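Side-chain contact in pyocin S5 (Pseudomonas aeruginosa PAO1, PDB 6THK), which kills susceptible Pseudomonas aeruginosa as an imported bacteriocin, probably by forming channels that depolarise the cytoplasmic membrane: residues A[301-304]-A[305-309]. The protein carries 1 engineered substitution. Residues are numbered along the deposited sequence; the frame is centred on the assembly and turned at random.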
ATOM      1  N   ALA A 301      -0.972 -11.952  -5.469  1.00 56.27           N
ATOM      2  CA  ALA A 301      -1.108 -13.299  -4.953  1.00 55.76           C
ATOM      3  C   ALA A 301      -2.547 -13.532  -4.479  1.00 60.34           C
ATOM      4  O   ALA A 301      -3.165 -14.529  -4.875  1.00 60.91           O
ATOM      5  CB  ALA A 301      -0.117 -13.518  -3.820  1.00 56.24           C
ATOM      6  N   GLU A 302      -3.049 -12.605  -3.676  1.00 55.44           N
ATOM      7  CA  GLU A 302      -4.394 -12.658  -3.137  1.00 54.65           C
ATOM      8  C   GLU A 302      -5.422 -12.609  -4.258  1.00 56.91           C
ATOM      9  O   GLU A 302      -6.433 -13.291  -4.206  1.00 56.77           O
ATOM     10  CB  GLU A 302      -4.598 -11.506  -2.156  1.00 56.16           C
ATOM     11  CG  GLU A 302      -5.953 -11.463  -1.484  1.00 71.64           C
ATOM     12  CD  GLU A 302      -6.259 -12.717  -0.696  1.00103.88           C
ATOM     13  OE1 GLU A 302      -7.091 -13.516  -1.161  1.00101.93           O
ATOM     14  OE2 GLU A 302      -5.678 -12.901   0.389  1.00105.09           O
ATOM     15  N   THR A 303      -5.160 -11.804  -5.278  1.00 51.53           N
ATOM     16  CA  THR A 303      -6.073 -11.715  -6.406  1.00 50.71           C
ATOM     17  C   THR A 303      -6.148 -13.061  -7.115  1.00 55.02           C
ATOM     18  O   THR A 303      -7.219 -13.510  -7.489  1.00 55.32           O
ATOM     19  CB  THR A 303      -5.647 -10.632  -7.409  1.00 51.42           C
ATOM     20  OG1 THR A 303      -5.775  -9.347  -6.806  1.00 54.13           O
ATOM     21  CG2 THR A 303      -6.521 -10.678  -8.628  1.00 47.16           C
ATOM     22  N   THR A 304      -5.000 -13.705  -7.282  1.00 51.59           N
ATOM     23  CA  THR A 304      -4.929 -15.006  -7.917  1.00 51.17           C
ATOM     24  C   THR A 304      -5.688 -16.038  -7.100  1.00 54.60           C
ATOM     25  O   THR A 304      -6.359 -16.895  -7.651  1.00 52.82           O
ATOM     26  CB  THR A 304      -3.478 -15.469  -8.067  1.00 56.65           C
ATOM     27  OG1 THR A 304      -2.818 -14.650  -9.032  1.00 59.34           O
ATOM     28  CG2 THR A 304      -3.426 -16.902  -8.522  1.00 52.75           C
ATOM     29  N   ARG A 305      -5.563 -15.964  -5.781  1.00 52.53           N
ATOM     30  CA  ARG A 305      -6.262 -16.895  -4.914  1.00 53.46           C
ATOM     31  C   ARG A 305      -7.764 -16.724  -5.078  1.00 57.13           C
ATOM     32  O   ARG A 305      -8.497 -17.696  -5.158  1.00 55.61           O
ATOM     33  CB  ARG A 305      -5.855 -16.688  -3.450  1.00 56.28           C
ATOM     34  CG  ARG A 305      -6.994 -16.851  -2.450  1.00 75.09           C
ATOM     35  CD  ARG A 305      -6.534 -16.683  -1.007  1.00 89.16           C
ATOM     36  NE  ARG A 305      -7.628 -16.285  -0.123  1.00 98.45           N
ATOM     37  CZ  ARG A 305      -7.467 -15.776   1.097  1.00112.44           C
ATOM     38  NH1 ARG A 305      -6.254 -15.592   1.589  1.00100.72           N
ATOM     39  NH2 ARG A 305      -8.522 -15.441   1.822  1.00 97.11           N
ATOM     40  N   ARG A 306      -8.210 -15.475  -5.131  1.00 53.64           N
ATOM     41  CA  ARG A 306      -9.622 -15.168  -5.285  1.00 52.58           C
ATOM     42  C   ARG A 306     -10.188 -15.627  -6.616  1.00 55.94           C
ATOM     43  O   ARG A 306     -11.284 -16.156  -6.678  1.00 56.72           O
ATOM     44  CB  ARG A 306      -9.860 -13.670  -5.112  1.00 53.33           C
ATOM     45  CG  ARG A 306      -9.646 -13.160  -3.698  1.00 62.24           C
ATOM     46  CD  ARG A 306     -10.725 -13.661  -2.763  1.00 70.60           C
ATOM     47  NE  ARG A 306     -10.463 -13.288  -1.382  1.00 83.24           N
ATOM     48  CZ  ARG A 306     -11.254 -13.606  -0.362  1.00100.35           C
ATOM     49  NH1 ARG A 306     -12.356 -14.304  -0.569  1.00 96.26           N
ATOM     50  NH2 ARG A 306     -10.942 -13.232   0.866  1.00 80.63           N
ATOM     51  N   ARG A 307      -9.435 -15.409  -7.682  1.00 52.01           N
ATOM     52  CA  ARG A 307      -9.867 -15.799  -9.014  1.00 51.20           C
ATOM     53  C   ARG A 307     -10.006 -17.303  -9.153  1.00 55.96           C
ATOM     54  O   ARG A 307     -10.944 -17.788  -9.766  1.00 55.44           O
ATOM     55  CB  ARG A 307      -8.912 -15.251 -10.069  1.00 49.18           C
ATOM     56  CG  ARG A 307      -9.290 -13.865 -10.551  1.00 54.89           C
ATOM     57  CD  ARG A 307      -8.112 -13.113 -11.138  1.00 63.48           C
ATOM     58  NE  ARG A 307      -8.444 -11.714 -11.365  1.00 71.10           N
ATOM     59  CZ  ARG A 307      -7.683 -10.857 -12.033  1.00 82.65           C
ATOM     60  NH1 ARG A 307      -6.528 -11.246 -12.547  1.00 63.14           N
ATOM     61  NH2 ARG A 307      -8.077  -9.607 -12.180  1.00 69.37           N
ATOM     62  N   THR A 308      -9.053 -18.034  -8.587  1.00 52.52           N
ATOM     63  CA  THR A 308      -9.066 -19.484  -8.628  1.00 53.02           C
ATOM     64  C   THR A 308     -10.266 -20.018  -7.877  1.00 59.95           C
ATOM     65  O   THR A 308     -10.929 -20.941  -8.324  1.00 60.00           O
ATOM     66  CB  THR A 308      -7.797 -20.063  -8.004  1.00 62.36           C
ATOM     67  OG1 THR A 308      -6.659 -19.553  -8.696  1.00 68.02           O
ATOM     68  CG2 THR A 308      -7.798 -21.557  -8.119  1.00 62.51           C
ATOM     69  N   GLU A 309     -10.544 -19.403  -6.735  1.00 57.57           N
ATOM     70  CA  GLU A 309     -11.664 -19.773  -5.890  1.00 57.52           C
ATOM     71  C   GLU A 309     -12.981 -19.553  -6.615  1.00 59.91           C
ATOM     72  O   GLU A 309     -13.904 -20.330  -6.465  1.00 59.74           O
ATOM     73  CB  GLU A 309     -11.630 -18.988  -4.577  1.00 59.09           C
ATOM     74  CG  GLU A 309     -12.789 -19.279  -3.645  1.00 72.69           C
ATOM     75  CD  GLU A 309     -12.821 -18.352  -2.447  1.00105.96           C
ATOM     76  OE1 GLU A 309     -12.990 -18.847  -1.315  1.00107.71           O
ATOM     77  OE2 GLU A 309     -12.673 -17.128  -2.638  1.00102.45           O
TER
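The carboxylate of E302 lies over one face of the R305 guanidinium, well out of its plane. The two planes stand 76° apart, and OE2 of E302 sits 3.0 Å from NH1 of R305 with no N-H aimed at it, a salt bridge of charge alone. E302 sends its CG anti to the backbone N (chi1 -178°) and then bends at chi2, which carries the carboxylate along the helix toward the two arginines that follow. Its other oxygen, OE1, takes a weak, bent hydrogen bond from NE of R306 at 3.4 Å, with an N-H...O angle of 130°. R306 extends the chain of charges, its NH1 forming a salt bridge with OE2 of E309 at 3.5 Å. Glutamate suits 302 because it can serve arginines both three and four positions on, whose long chains reach its carboxylate; the side chains of E302 and R306 also touch L241 of helix 237-267.

Beside this network, the methyl CG2 of T303 packs on a face of the R307 guanidinium, 3.5 Å from NE. Threonine suits this place because its hydroxyl can meanwhile bond the carbonyl four residues back, that of L299. T308 makes the same kind of bond: its OG1 donates to T304 O at 2.9 Å, while T308 N reaches the same oxygen at 3.1 Å from the opposite face of the carbonyl plane.

This surface salt-bridge network belongs to the long helix 272-338, within a predicted coiled coil. The two pairs of E302, one without an aimed N-H and one bent, imply largely electrostatic cohesion, probably softened by solvent.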